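Local coordinates for chitin binding protein (Tectaria macrodonta, PDB 6IF7) that is an insecticidal copper-binding fern protein and possibly a lytic polysaccharide monooxygenase of family AA10 that cleaves chitin oxidatively, at residues R13-N18 with A38-N43; S3-I8 with P94-A99; F109-E114 with S153-S158; V45-A50 with C64-F69. All blocks are in the same frame, centred on the assembly; numbering follows the deposited sequence.

Interaction 1. Residues R13-N18 with A38-N43; sequences RCRLEN and AFYDWN
Arg15 and Phe39 bring the two backbones together, with 5.3 Å between their CA atoms. The contact joins the ends of helices 10-16 and 36-40, in the helical region that follows the first strand of the LPMO beta-sandwich. Beyond the helices, Asp41 is the first to leave helical angles on one side and Asn18, with positive phi, on the other.

Arg15 carries most of the side-chain contact. Its CG is anti to the backbone N (chi1 169°) and rests 3.5 Å from Trp42 CD1. Its CD lies 3.3 Å from Phe39 O. Tyr40 CE1 sits 3.8 Å above the guanidinium plane, over its centre, and the two planes are 72° apart. Tyr40 OH itself bonds to Glu20.

Deeper in, Cys14 CB packs 3.6 Å from Phe39 CE1. Cys14 SG lies oblique to that ring and is tied in a disulfide to Cys27. Phe39 also packs on helix 25-34. An alanine in place of Arg15 would probably leave Tyr40 CE1 and Trp42 CD1 without their closest partners across the contact and the bridging water without one of its mates. That water accepts from Arg15 NE at 2.9 Å and donates to Tyr40 O at 3.0 Å.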
loop_
_atom_site.group_PDB
_atom_site.type_symbol
_atom_site.label_atom_id
_atom_site.label_comp_id
_atom_site.label_asym_id
_atom_site.label_seq_id
_atom_site.Cartn_x
_atom_site.Cartn_y
_atom_site.Cartn_z
ATOM N N ARG A 13 -3.685 -8.237 3.548
ATOM C CA ARG A 13 -3.821 -8.743 4.929
ATOM C C ARG A 13 -5.280 -9.053 5.324
ATOM O O ARG A 13 -5.559 -10.109 5.906
ATOM C CB ARG A 13 -3.236 -7.746 5.933
ATOM C CG ARG A 13 -3.363 -8.177 7.398
ATOM C CD ARG A 13 -2.734 -7.178 8.389
ATOM N NE ARG A 13 -1.325 -7.467 8.646
ATOM C CZ ARG A 13 -0.864 -8.470 9.390
ATOM N NH1 ARG A 13 -1.690 -9.305 10.004
ATOM N NH2 ARG A 13 0.447 -8.635 9.537
ATOM N N CYS A 14 -6.195 -8.123 5.048
ATOM C CA CYS A 14 -7.613 -8.359 5.348
ATOM C C CYS A 14 -8.158 -9.559 4.556
ATOM O O CYS A 14 -8.873 -10.383 5.116
ATOM C CB CYS A 14 -8.467 -7.101 5.162
ATOM S SG CYS A 14 -8.073 -5.781 6.341
ATOM N N ARG A 15 -7.754 -9.707 3.296
ATOM C CA ARG A 15 -8.036 -10.949 2.561
ATOM C C ARG A 15 -7.576 -12.197 3.310
ATOM O O ARG A 15 -8.327 -13.178 3.387
ATOM C CB ARG A 15 -7.385 -10.942 1.168
ATOM C CG ARG A 15 -7.407 -12.279 0.435
ATOM C CD ARG A 15 -8.817 -12.623 -0.013
ATOM N NE ARG A 15 -8.927 -13.997 -0.512
ATOM C CZ ARG A 15 -9.156 -15.078 0.233
ATOM N NH1 ARG A 15 -9.285 -15.010 1.542
ATOM N NH2 ARG A 15 -9.248 -16.253 -0.351
ATOM N N LEU A 16 -6.340 -12.175 3.819
ATOM C CA LEU A 16 -5.774 -13.343 4.504
ATOM C C LEU A 16 -6.384 -13.605 5.866
ATOM O O LEU A 16 -6.280 -14.709 6.375
ATOM C CB LEU A 16 -4.252 -13.256 4.596
ATOM C CG LEU A 16 -3.532 -13.364 3.253
ATOM C CD1 LEU A 16 -2.028 -13.294 3.478
ATOM C CD2 LEU A 16 -3.876 -14.649 2.489
ATOM N N GLU A 17 -7.044 -12.611 6.446
ATOM C CA GLU A 17 -7.836 -12.840 7.649
ATOM C C GLU A 17 -9.218 -13.451 7.361
ATOM O O GLU A 17 -9.930 -13.748 8.309
ATOM C CB GLU A 17 -8.020 -11.545 8.415
ATOM C CG GLU A 17 -6.739 -10.953 8.941
ATOM C CD GLU A 17 -6.994 -9.720 9.783
ATOM O OE1 GLU A 17 -8.182 -9.443 10.045
ATOM O OE2 GLU A 17 -6.023 -9.032 10.187
ATOM N N ASN A 18 -9.571 -13.646 6.082
ATOM C CA ASN A 18 -10.868 -14.190 5.628
ATOM C C ASN A 18 -11.994 -13.129 5.634
ATOM O O ASN A 18 -12.519 -12.771 6.698
ATOM C CB ASN A 18 -11.246 -15.488 6.380
ATOM C CG ASN A 18 -12.652 -15.978 6.078
ATOM O OD1 ASN A 18 -13.190 -15.813 4.981
ATOM N ND2 ASN A 18 -13.258 -16.597 7.086
ATOM N N ALA A 38 -14.801 -6.810 -2.517
ATOM C CA ALA A 38 -13.639 -5.913 -2.629
ATOM C C ALA A 38 -12.332 -6.612 -2.204
ATOM O O ALA A 38 -11.289 -6.458 -2.866
ATOM C CB ALA A 38 -13.857 -4.660 -1.793
ATOM N N PHE A 39 -12.417 -7.401 -1.128
ATOM C CA PHE A 39 -11.254 -8.081 -0.547
ATOM C C PHE A 39 -10.840 -9.364 -1.241
ATOM O O PHE A 39 -9.662 -9.707 -1.233
ATOM C CB PHE A 39 -11.435 -8.282 0.954
ATOM C CG PHE A 39 -11.463 -6.986 1.700
ATOM C CD1 PHE A 39 -10.280 -6.380 2.119
ATOM C CD2 PHE A 39 -12.669 -6.307 1.895
ATOM C CE1 PHE A 39 -10.313 -5.147 2.752
ATOM C CE2 PHE A 39 -12.704 -5.071 2.523
ATOM C CZ PHE A 39 -11.531 -4.489 2.956
ATOM N N TYR A 40 -11.783 -10.058 -1.869
ATOM C CA TYR A 40 -11.411 -11.095 -2.811
ATOM C C TYR A 40 -10.773 -10.481 -4.059
ATOM O O TYR A 40 -10.009 -11.154 -4.716
ATOM C CB TYR A 40 -12.605 -11.970 -3.188
ATOM C CG TYR A 40 -13.158 -12.754 -2.022
ATOM C CD1 TYR A 40 -12.379 -13.706 -1.377
ATOM C CD2 TYR A 40 -14.452 -12.530 -1.556
ATOM C CE1 TYR A 40 -12.880 -14.442 -0.313
ATOM C CE2 TYR A 40 -14.966 -13.259 -0.503
ATOM C CZ TYR A 40 -14.169 -14.213 0.113
ATOM O OH TYR A 40 -14.648 -14.903 1.191
ATOM N N ASP A 41 -11.086 -9.217 -4.366
ATOM C CA ASP A 41 -10.389 -8.439 -5.406
ATOM C C ASP A 41 -9.251 -7.571 -4.841
ATOM O O ASP A 41 -9.052 -6.418 -5.281
ATOM C CB ASP A 41 -11.377 -7.527 -6.152
ATOM C CG ASP A 41 -12.585 -8.270 -6.702
ATOM O OD1 ASP A 41 -12.531 -9.511 -6.812
ATOM O OD2 ASP A 41 -13.586 -7.599 -7.007
ATOM N N TRP A 42 -8.477 -8.130 -3.899
ATOM C CA TRP A 42 -7.375 -7.393 -3.229
ATOM C C TRP A 42 -6.283 -6.954 -4.213
ATOM O O TRP A 42 -5.530 -5.989 -3.955
ATOM C CB TRP A 42 -6.752 -8.217 -2.080
ATOM C CG TRP A 42 -6.170 -9.506 -2.547
ATOM C CD1 TRP A 42 -6.801 -10.704 -2.610
ATOM C CD2 TRP A 42 -4.862 -9.713 -3.080
ATOM N NE1 TRP A 42 -5.958 -11.667 -3.122
ATOM C CE2 TRP A 42 -4.760 -11.079 -3.425
ATOM C CE3 TRP A 42 -3.753 -8.887 -3.276
ATOM C CZ2 TRP A 42 -3.601 -11.629 -3.961
ATOM C CZ3 TRP A 42 -2.581 -9.450 -3.798
ATOM C CH2 TRP A 42 -2.519 -10.794 -4.134
ATOM N N ASN A 43 -6.201 -7.661 -5.335
ATOM C CA ASN A 43 -5.160 -7.419 -6.330
ATOM C C ASN A 43 -5.493 -6.342 -7.364
ATOM O O ASN A 43 -4.725 -6.132 -8.312
ATOM C CB ASN A 43 -4.800 -8.746 -7.032
ATOM C CG ASN A 43 -5.971 -9.350 -7.802
ATOM O OD1 ASN A 43 -7.109 -8.905 -7.689
ATOM N ND2 ASN A 43 -5.686 -10.382 -8.580
HETATM O O HOH W 1 -9.031 -13.596 -3.347
#

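Interaction 2. Residues S3-I8 with P94-A99; sequences SMEDPI and PFRYIA
Ser3 pairs with Ile98, and Met4 with Tyr97, in antiparallel register. Ser3 N gives a bond of 3.0 Å to Ile98 O, nearly along the C=O axis. The return bond from Ile98 N is weak. Then the register slips by one residue. Glu5 N (2.8 Å) and Asp6 N (2.9 Å) both donate to Arg96 O, from the same face of its plane. Arg96 N meets a lone pair of Asp6 O at 2.9 Å.

Much of the packing falls on the Tyr97 ring. Ser3 O lies 3.3 Å above its centre. Met4 SD meets Tyr97 CD2 at 3.7 Å, an oblique Met-aromatic contact. Phe107 and Trp165 also meet this ring. An alanine in place of Tyr97 would probably open a gap beneath Ser3 and leave Met4 SD without its aromatic partner. Pro7, after a cis peptide, sets CD 3.7 Å from Phe95 CD1, at the ring edge.

Ser3, Asp6, Arg96 and Ile98 share the other face. Glu5 OE2 lies near Arg96 CB and bonds to Ser144 OG.

Glu5 and Asp6 opposite Arg96 form a classic beta bulge in the edge strand of a four-stranded antiparallel sheet of the LPMO sandwich, with the Tyr97 side chain about 8 Å from the copper.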
loop_
_atom_site.group_PDB
_atom_site.type_symbol
_atom_site.label_atom_id
_atom_site.label_comp_id
_atom_site.label_asym_id
_atom_site.label_seq_id
_atom_site.Cartn_x
_atom_site.Cartn_y
_atom_site.Cartn_z
ATOM N N SER A 3 -0.505 -6.589 -5.034
ATOM C CA SER A 3 -0.426 -5.623 -3.950
ATOM C C SER A 3 0.895 -5.919 -3.200
ATOM O O SER A 3 1.598 -6.883 -3.553
ATOM C CB SER A 3 -1.620 -5.769 -2.995
ATOM O OG SER A 3 -1.780 -4.620 -2.173
ATOM N N MET A 4 1.202 -5.114 -2.176
ATOM C CA MET A 4 2.369 -5.336 -1.325
ATOM C C MET A 4 2.189 -6.540 -0.431
ATOM O O MET A 4 1.130 -6.746 0.192
ATOM C CB MET A 4 2.723 -4.111 -0.464
ATOM C CG MET A 4 3.505 -3.049 -1.210
ATOM S SD MET A 4 5.192 -3.564 -1.682
ATOM C CE MET A 4 6.019 -3.410 -0.110
ATOM N N GLU A 5 3.256 -7.331 -0.404
ATOM C CA GLU A 5 3.344 -8.554 0.373
ATOM C C GLU A 5 4.190 -8.357 1.625
ATOM O O GLU A 5 3.854 -8.898 2.672
ATOM C CB GLU A 5 3.946 -9.683 -0.470
ATOM C CG GLU A 5 4.029 -11.020 0.255
ATOM C CD GLU A 5 4.632 -12.106 -0.604
ATOM O OE1 GLU A 5 4.023 -13.169 -0.664
ATOM O OE2 GLU A 5 5.698 -11.897 -1.230
ATOM N N ASP A 6 5.278 -7.599 1.527
ATOM C CA ASP A 6 6.132 -7.381 2.689
ATOM C C ASP A 6 6.787 -6.001 2.569
ATOM O O ASP A 6 7.590 -5.810 1.658
ATOM C CB ASP A 6 7.166 -8.495 2.766
ATOM C CG ASP A 6 7.854 -8.590 4.113
ATOM O OD1 ASP A 6 7.210 -8.429 5.182
ATOM O OD2 ASP A 6 9.073 -8.854 4.096
ATOM N N PRO A 7 6.417 -5.029 3.419
ATOM C CA PRO A 7 5.321 -5.125 4.392
ATOM C C PRO A 7 3.938 -5.211 3.747
ATOM O O PRO A 7 3.610 -4.414 2.856
ATOM C CB PRO A 7 5.409 -3.796 5.159
ATOM C CG PRO A 7 5.971 -2.832 4.162
ATOM C CD PRO A 7 6.919 -3.646 3.308
ATOM N N ILE A 8 3.139 -6.137 4.262
ATOM C CA ILE A 8 1.878 -6.520 3.656
ATOM C C ILE A 8 0.876 -5.354 3.622
ATOM O O ILE A 8 0.737 -4.619 4.598
ATOM C CB ILE A 8 1.297 -7.790 4.362
ATOM C CG1 ILE A 8 0.191 -8.395 3.487
ATOM C CG2 ILE A 8 0.857 -7.493 5.801
ATOM C CD1 ILE A 8 -0.475 -9.643 4.023
ATOM N N PRO A 94 13.654 -7.141 3.273
ATOM C CA PRO A 94 13.192 -7.869 2.080
ATOM C C PRO A 94 11.799 -7.418 1.626
ATOM O O PRO A 94 10.787 -8.054 1.969
ATOM C CB PRO A 94 13.220 -9.344 2.523
ATOM C CG PRO A 94 13.052 -9.306 3.994
ATOM C CD PRO A 94 13.549 -7.974 4.496
ATOM N N PHE A 95 11.754 -6.308 0.885
ATOM C CA PHE A 95 10.492 -5.821 0.332
ATOM C C PHE A 95 9.984 -6.793 -0.743
ATOM O O PHE A 95 10.754 -7.224 -1.642
ATOM C CB PHE A 95 10.581 -4.414 -0.268
ATOM C CG PHE A 95 11.000 -3.344 0.701
ATOM C CD1 PHE A 95 10.083 -2.779 1.583
ATOM C CD2 PHE A 95 12.325 -2.876 0.716
ATOM C CE1 PHE A 95 10.462 -1.779 2.469
ATOM C CE2 PHE A 95 12.711 -1.878 1.594
ATOM C CZ PHE A 95 11.781 -1.337 2.468
ATOM N N ARG A 96 8.686 -7.120 -0.651
ATOM C CA ARG A 96 8.038 -8.024 -1.615
ATOM C C ARG A 96 6.708 -7.452 -2.042
ATOM O O ARG A 96 5.962 -6.980 -1.204
ATOM C CB ARG A 96 7.811 -9.400 -1.003
ATOM C CG ARG A 96 9.059 -10.064 -0.444
ATOM C CD ARG A 96 9.966 -10.582 -1.536
ATOM N NE ARG A 96 11.148 -11.242 -0.963
ATOM C CZ ARG A 96 12.361 -10.692 -0.774
ATOM N NH1 ARG A 96 12.649 -9.425 -1.117
ATOM N NH2 ARG A 96 13.326 -11.439 -0.248
ATOM N N TYR A 97 6.438 -7.491 -3.353
ATOM C CA TYR A 97 5.146 -7.110 -3.953
ATOM C C TYR A 97 4.646 -8.345 -4.675
ATOM O O TYR A 97 5.247 -8.776 -5.684
ATOM C CB TYR A 97 5.314 -5.951 -4.955
ATOM C CG TYR A 97 4.006 -5.333 -5.436
ATOM C CD1 TYR A 97 3.173 -5.975 -6.355
ATOM C CD2 TYR A 97 3.606 -4.091 -4.965
ATOM C CE1 TYR A 97 1.988 -5.402 -6.759
ATOM C CE2 TYR A 97 2.430 -3.513 -5.375
ATOM C CZ TYR A 97 1.627 -4.168 -6.259
ATOM O OH TYR A 97 0.467 -3.525 -6.634
ATOM N N ILE A 98 3.556 -8.911 -4.165
ATOM C CA ILE A 98 2.985 -10.134 -4.743
ATOM C C ILE A 98 2.171 -9.758 -5.981
ATOM O O ILE A 98 1.303 -8.859 -5.939
ATOM C CB ILE A 98 2.155 -11.000 -3.743
ATOM C CG1 ILE A 98 1.611 -12.273 -4.445
ATOM C CG2 ILE A 98 0.985 -10.238 -3.126
ATOM C CD1 ILE A 98 1.085 -13.334 -3.493
ATOM N N ALA A 99 2.491 -10.429 -7.079
ATOM C CA ALA A 99 1.861 -10.174 -8.358
ATOM C C ALA A 99 1.140 -11.449 -8.792
ATOM O O ALA A 99 1.776 -12.456 -9.079
ATOM C CB ALA A 99 2.896 -9.746 -9.387
#

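Interaction 3. Residues F109-E114 with S153-S158; sequences FYVTRE and SGKSGS
Lys155 reaches the end of strand 105-111 and binds to Thr112 and Glu114. A salt bridge and a hydrogen bond from this one lysine join two loops of the LPMO beta-sandwich. One loop leaves strand 105-111, and the other leads into strand 159-167. The contact lies away from the copper site.

Charge and hydrogen bonding act together at Lys155 NZ. NZ donates to Thr112 O over 2.8 Å, in the plane of the carbonyl. It also forms a salt bridge of 2.8 Å with Glu114 OE1. That oxygen is met on its anti side, with NZ 21° out of the carboxylate plane. Two acceptors therefore grip the ammonium. The lysine chain bends at chi3 (73°) and chi4, which turns CE and then NZ back toward these oxygens. Thr112 OG1 is hydrogen-bonded to His159 ND1 and Leu160 N.

Apolar packing supports the aliphatic part of the lysine. Val111 and Lys155 reach toward each other tip to tip, with Val111 CG2 3.8 Å from Lys155 CE. Phe182 of strand 173-182 touches both side chains. The backbone N of Lys155 is held by Ser88 OG.

One close pair is unfavourable by itself, though the salt bridge from NZ to OE1 of the same carboxylate may offset part of the repulsion. Glu114 OE2 and Gly154 O, two acceptors, lie 2.9 Å apart.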
loop_
_atom_site.group_PDB
_atom_site.type_symbol
_atom_site.label_atom_id
_atom_site.label_comp_id
_atom_site.label_asym_id
_atom_site.label_seq_id
_atom_site.Cartn_x
_atom_site.Cartn_y
_atom_site.Cartn_z
ATOM N N PHE A 109 7.999 3.915 -4.024
ATOM C CA PHE A 109 7.765 3.734 -2.578
ATOM C C PHE A 109 7.847 5.071 -1.852
ATOM O O PHE A 109 8.888 5.720 -1.857
ATOM C CB PHE A 109 8.805 2.811 -1.933
ATOM C CG PHE A 109 8.631 1.365 -2.239
ATOM C CD1 PHE A 109 8.686 0.893 -3.544
ATOM C CD2 PHE A 109 8.496 0.441 -1.213
ATOM C CE1 PHE A 109 8.580 -0.454 -3.825
ATOM C CE2 PHE A 109 8.374 -0.909 -1.489
ATOM C CZ PHE A 109 8.413 -1.357 -2.799
ATOM N N TYR A 110 6.761 5.448 -1.187
ATOM C CA TYR A 110 6.727 6.643 -0.353
ATOM C C TYR A 110 6.516 6.218 1.074
ATOM O O TYR A 110 5.835 5.218 1.328
ATOM C CB TYR A 110 5.576 7.563 -0.763
ATOM C CG TYR A 110 5.710 8.090 -2.183
ATOM C CD1 TYR A 110 5.267 7.320 -3.278
ATOM C CD2 TYR A 110 6.301 9.344 -2.449
ATOM C CE1 TYR A 110 5.389 7.787 -4.579
ATOM C CE2 TYR A 110 6.415 9.818 -3.754
ATOM C CZ TYR A 110 5.957 9.033 -4.817
ATOM O OH TYR A 110 6.050 9.461 -6.119
ATOM N N VAL A 111 7.087 6.983 2.000
ATOM C CA VAL A 111 6.776 6.863 3.425
ATOM C C VAL A 111 6.131 8.148 3.956
ATOM O O VAL A 111 6.393 9.257 3.460
ATOM C CB VAL A 111 8.039 6.526 4.264
ATOM C CG1 VAL A 111 8.909 7.760 4.509
ATOM C CG2 VAL A 111 7.640 5.875 5.577
ATOM N N THR A 112 5.306 7.977 4.986
ATOM C CA THR A 112 4.715 9.093 5.717
ATOM C C THR A 112 5.794 9.953 6.391
ATOM O O THR A 112 6.797 9.434 6.887
ATOM C CB THR A 112 3.729 8.605 6.802
ATOM O OG1 THR A 112 4.295 7.477 7.491
ATOM C CG2 THR A 112 2.416 8.191 6.185
ATOM N N ARG A 113 5.565 11.263 6.395
ATOM C CA ARG A 113 6.458 12.221 7.053
ATOM C C ARG A 113 6.405 12.095 8.593
ATOM O O ARG A 113 5.460 11.543 9.169
ATOM C CB ARG A 113 6.034 13.646 6.709
ATOM C CG ARG A 113 6.166 14.064 5.263
ATOM C CD ARG A 113 5.172 15.193 5.007
ATOM N NE ARG A 113 5.199 15.732 3.650
ATOM C CZ ARG A 113 6.142 16.537 3.157
ATOM N NH1 ARG A 113 7.180 16.917 3.895
ATOM N NH2 ARG A 113 6.062 16.960 1.897
ATOM N N GLU A 114 7.412 12.656 9.261
ATOM C CA GLU A 114 7.436 12.669 10.727
ATOM C C GLU A 114 6.200 13.383 11.232
ATOM O O GLU A 114 5.726 14.333 10.600
ATOM C CB GLU A 114 8.705 13.344 11.255
ATOM C CG GLU A 114 9.998 12.553 10.984
ATOM C CD GLU A 114 10.046 11.177 11.646
ATOM O OE1 GLU A 114 9.515 10.184 11.095
ATOM O OE2 GLU A 114 10.639 11.073 12.727
ATOM N N SER A 153 15.984 7.158 7.645
ATOM C CA SER A 153 16.728 6.825 8.871
ATOM C C SER A 153 16.362 7.509 10.180
ATOM O O SER A 153 16.789 7.026 11.237
ATOM C CB SER A 153 18.246 6.943 8.647
ATOM O OG SER A 153 18.562 8.220 8.171
ATOM N N GLY A 154 15.575 8.566 10.183
ATOM C CA GLY A 154 15.280 9.189 11.492
ATOM C C GLY A 154 13.882 8.925 11.984
ATOM O O GLY A 154 13.242 9.820 12.491
ATOM N N LYS A 155 13.399 7.706 11.819
ATOM C CA LYS A 155 11.985 7.410 12.007
ATOM C C LYS A 155 11.786 6.401 13.117
ATOM O O LYS A 155 12.608 5.558 13.311
ATOM C CB LYS A 155 11.419 6.840 10.719
ATOM C CG LYS A 155 11.638 7.739 9.512
ATOM C CD LYS A 155 10.781 7.301 8.332
ATOM C CE LYS A 155 9.299 7.634 8.513
ATOM N NZ LYS A 155 9.019 9.091 8.550
ATOM N N SER A 156 10.673 6.503 13.825
ATOM C CA SER A 156 10.224 5.468 14.758
ATOM C C SER A 156 8.697 5.508 14.897
ATOM O O SER A 156 8.066 6.520 14.617
ATOM C CB SER A 156 10.892 5.658 16.111
ATOM O OG SER A 156 10.608 6.951 16.586
ATOM N N GLY A 157 8.100 4.397 15.294
ATOM C CA GLY A 157 6.667 4.369 15.517
ATOM C C GLY A 157 5.809 4.135 14.271
ATOM O O GLY A 157 6.294 3.755 13.210
ATOM N N SER A 158 4.514 4.391 14.433
ATOM C CA SER A 158 3.506 4.032 13.449
ATOM C C SER A 158 3.584 4.931 12.226
ATOM O O SER A 158 3.400 6.126 12.330
ATOM C CB SER A 158 2.102 4.136 14.048
ATOM O OG SER A 158 1.982 3.229 15.120
#

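Interaction 4. Residues V45-A50 with C64-F69; sequences VNIPNA and CSAGRF
Val45 and Ser65 set the spacing, with 6.6 Å between their CA atoms, where short strand 46-47 runs past a type I' turn from Ser65 to Arg68.

Ala66 and Gly67 at the centre of that turn have positive phi. The turn presents Ala66 CB to the strand, and this methyl lies 4.2 Å from both Val45 CG1 and Ile47 CD1. Val45 CG1, anti to the backbone N, also faces backbone oxygens and stands 3.7 Å from Cys64 O. Ile47 CD1 comes to 3.5 Å of Ala66 O. Tyr175 of strand 173-182 touches both Ile47 and Ala66, so the apolar patch continues into the sheet. Cys64, just before the turn, is tied to that strand by its disulfide with Cys177.

Arg68 supplies the polar part. The bend at chi2 brings CD to 3.4 Å from Asn46 O. NH1 then donates to Asn46 O, a bond of 2.7 Å with an angle of 147° at the hydrogen. Asn46 OD1 stands 2.9 Å from the same NH1. The amide and guanidinium planes are 58° apart. Asn46 ND2 bonds to Glu172 OE2. The Asn46 side chain lies about 5 Å from that of the copper ligand His1, which places this network in the surroundings of the metal site.

Through its bond to Asn46 O, the charge of Arg68 would probably polarise the Asn46 carbonyl.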
loop_
_atom_site.group_PDB
_atom_site.type_symbol
_atom_site.label_atom_id
_atom_site.label_comp_id
_atom_site.label_asym_id
_atom_site.label_seq_id
_atom_site.Cartn_x
_atom_site.Cartn_y
_atom_site.Cartn_z
ATOM N N VAL A 45 -6.703 -2.869 -6.678
ATOM C CA VAL A 45 -6.837 -1.464 -6.263
ATOM C C VAL A 45 -6.161 -0.608 -7.347
ATOM O O VAL A 45 -5.060 -0.084 -7.184
ATOM C CB VAL A 45 -6.278 -1.206 -4.852
ATOM C CG1 VAL A 45 -6.555 0.221 -4.426
ATOM C CG2 VAL A 45 -6.883 -2.204 -3.857
ATOM N N ASN A 46 -6.852 -0.479 -8.476
ATOM C CA ASN A 46 -6.295 0.173 -9.627
ATOM C C ASN A 46 -7.108 1.396 -10.104
ATOM O O ASN A 46 -8.257 1.642 -9.693
ATOM C CB ASN A 46 -6.087 -0.855 -10.750
ATOM C CG ASN A 46 -7.384 -1.345 -11.359
ATOM O OD1 ASN A 46 -8.438 -1.227 -10.779
ATOM N ND2 ASN A 46 -7.296 -1.901 -12.529
ATOM N N ILE A 47 -6.436 2.182 -10.932
ATOM C CA ILE A 47 -7.038 3.222 -11.724
ATOM C C ILE A 47 -6.570 2.824 -13.123
ATOM O O ILE A 47 -5.400 3.070 -13.459
ATOM C CB ILE A 47 -6.531 4.618 -11.318
ATOM C CG1 ILE A 47 -6.981 4.929 -9.893
ATOM C CG2 ILE A 47 -7.057 5.702 -12.290
ATOM C CD1 ILE A 47 -6.554 6.292 -9.384
ATOM N N PRO A 48 -7.453 2.186 -13.932
ATOM C CA PRO A 48 -7.078 1.729 -15.299
ATOM C C PRO A 48 -6.575 2.848 -16.197
ATOM O O PRO A 48 -5.879 2.620 -17.161
ATOM C CB PRO A 48 -8.390 1.160 -15.869
ATOM C CG PRO A 48 -9.333 1.050 -14.728
ATOM C CD PRO A 48 -8.907 2.051 -13.698
ATOM N N ASN A 49 -6.905 4.052 -15.784
ATOM C CA ASN A 49 -6.696 5.252 -16.486
ATOM C C ASN A 49 -5.499 6.126 -16.062
ATOM O O ASN A 49 -5.294 7.161 -16.664
ATOM C CB ASN A 49 -7.976 6.067 -16.230
ATOM C CG ASN A 49 -8.241 7.035 -17.309
ATOM O OD1 ASN A 49 -7.675 6.900 -18.404
ATOM N ND2 ASN A 49 -9.090 8.032 -17.034
ATOM N N ALA A 50 -4.715 5.740 -15.055
ATOM C CA ALA A 50 -3.870 6.730 -14.336
ATOM C C ALA A 50 -2.980 7.593 -15.210
ATOM O O ALA A 50 -3.050 8.812 -15.149
ATOM C CB ALA A 50 -3.016 6.063 -13.278
ATOM N N CYS A 64 -5.574 5.253 0.106
ATOM C CA CYS A 64 -5.527 3.790 0.200
ATOM C C CYS A 64 -6.546 3.071 -0.678
ATOM O O CYS A 64 -6.277 1.966 -1.121
ATOM C CB CYS A 64 -5.689 3.348 1.646
ATOM S SG CYS A 64 -4.359 3.922 2.729
ATOM N N SER A 65 -7.703 3.690 -0.927
ATOM C CA SER A 65 -8.663 3.186 -1.923
ATOM C C SER A 65 -8.374 3.642 -3.347
ATOM O O SER A 65 -8.987 3.143 -4.271
ATOM C CB SER A 65 -10.096 3.603 -1.559
ATOM O OG SER A 65 -10.288 5.001 -1.677
ATOM N N ALA A 66 -7.439 4.574 -3.516
ATOM C CA ALA A 66 -7.134 5.212 -4.807
ATOM C C ALA A 66 -8.364 5.911 -5.409
ATOM O O ALA A 66 -8.587 5.867 -6.617
ATOM C CB ALA A 66 -6.533 4.206 -5.792
ATOM N N GLY A 67 -9.155 6.539 -4.543
ATOM C CA GLY A 67 -10.385 7.206 -4.947
ATOM C C GLY A 67 -11.509 6.301 -5.391
ATOM O O GLY A 67 -12.510 6.790 -5.897
ATOM N N ARG A 68 -11.367 4.991 -5.177
ATOM C CA ARG A 68 -12.347 4.011 -5.609
ATOM C C ARG A 68 -13.252 3.713 -4.426
ATOM O O ARG A 68 -12.798 3.202 -3.422
ATOM C CB ARG A 68 -11.665 2.728 -6.070
ATOM C CG ARG A 68 -10.665 2.884 -7.218
ATOM C CD ARG A 68 -11.294 2.789 -8.609
ATOM N NE ARG A 68 -12.084 1.574 -8.718
ATOM C CZ ARG A 68 -11.602 0.332 -8.869
ATOM N NH1 ARG A 68 -10.298 0.080 -8.974
ATOM N NH2 ARG A 68 -12.460 -0.684 -8.918
ATOM N N PHE A 69 -14.528 4.072 -4.539
ATOM C CA PHE A 69 -15.532 3.813 -3.488
ATOM C C PHE A 69 -15.573 2.354 -3.050
ATOM O O PHE A 69 -15.732 2.051 -1.873
ATOM C CB PHE A 69 -16.924 4.207 -3.997
ATOM C CG PHE A 69 -17.939 4.354 -2.921
ATOM C CD1 PHE A 69 -17.930 5.467 -2.105
ATOM C CD2 PHE A 69 -18.905 3.394 -2.734
ATOM C CE1 PHE A 69 -18.876 5.621 -1.119
ATOM C CE2 PHE A 69 -19.853 3.533 -1.739
ATOM C CZ PHE A 69 -19.834 4.643 -0.925
#

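Interactions 1 and 2 touch: Trp42 packs on Ser3 and Ile98, and Ile8 meets Arg13 and Leu16, so the helical region rests on the edge of the four-stranded sheet. Interactions 2 and 3 meet through Phe109, against Met4 and Phe95. Interactions 3 and 4 reach the same six-stranded sheet on opposite sides of the chain's centre, about 24 Å apart between centres. Their chemistry follows their place. Interaction 2 is backbone pairing with an aromatic core face. Interaction 4, the most buried, joins methyl packing to an arginine. Interaction 1 is mostly packing, bridged by water. Interaction 3 is a partly buried lysine with a salt bridge and a backbone bond, away from the annotated sites.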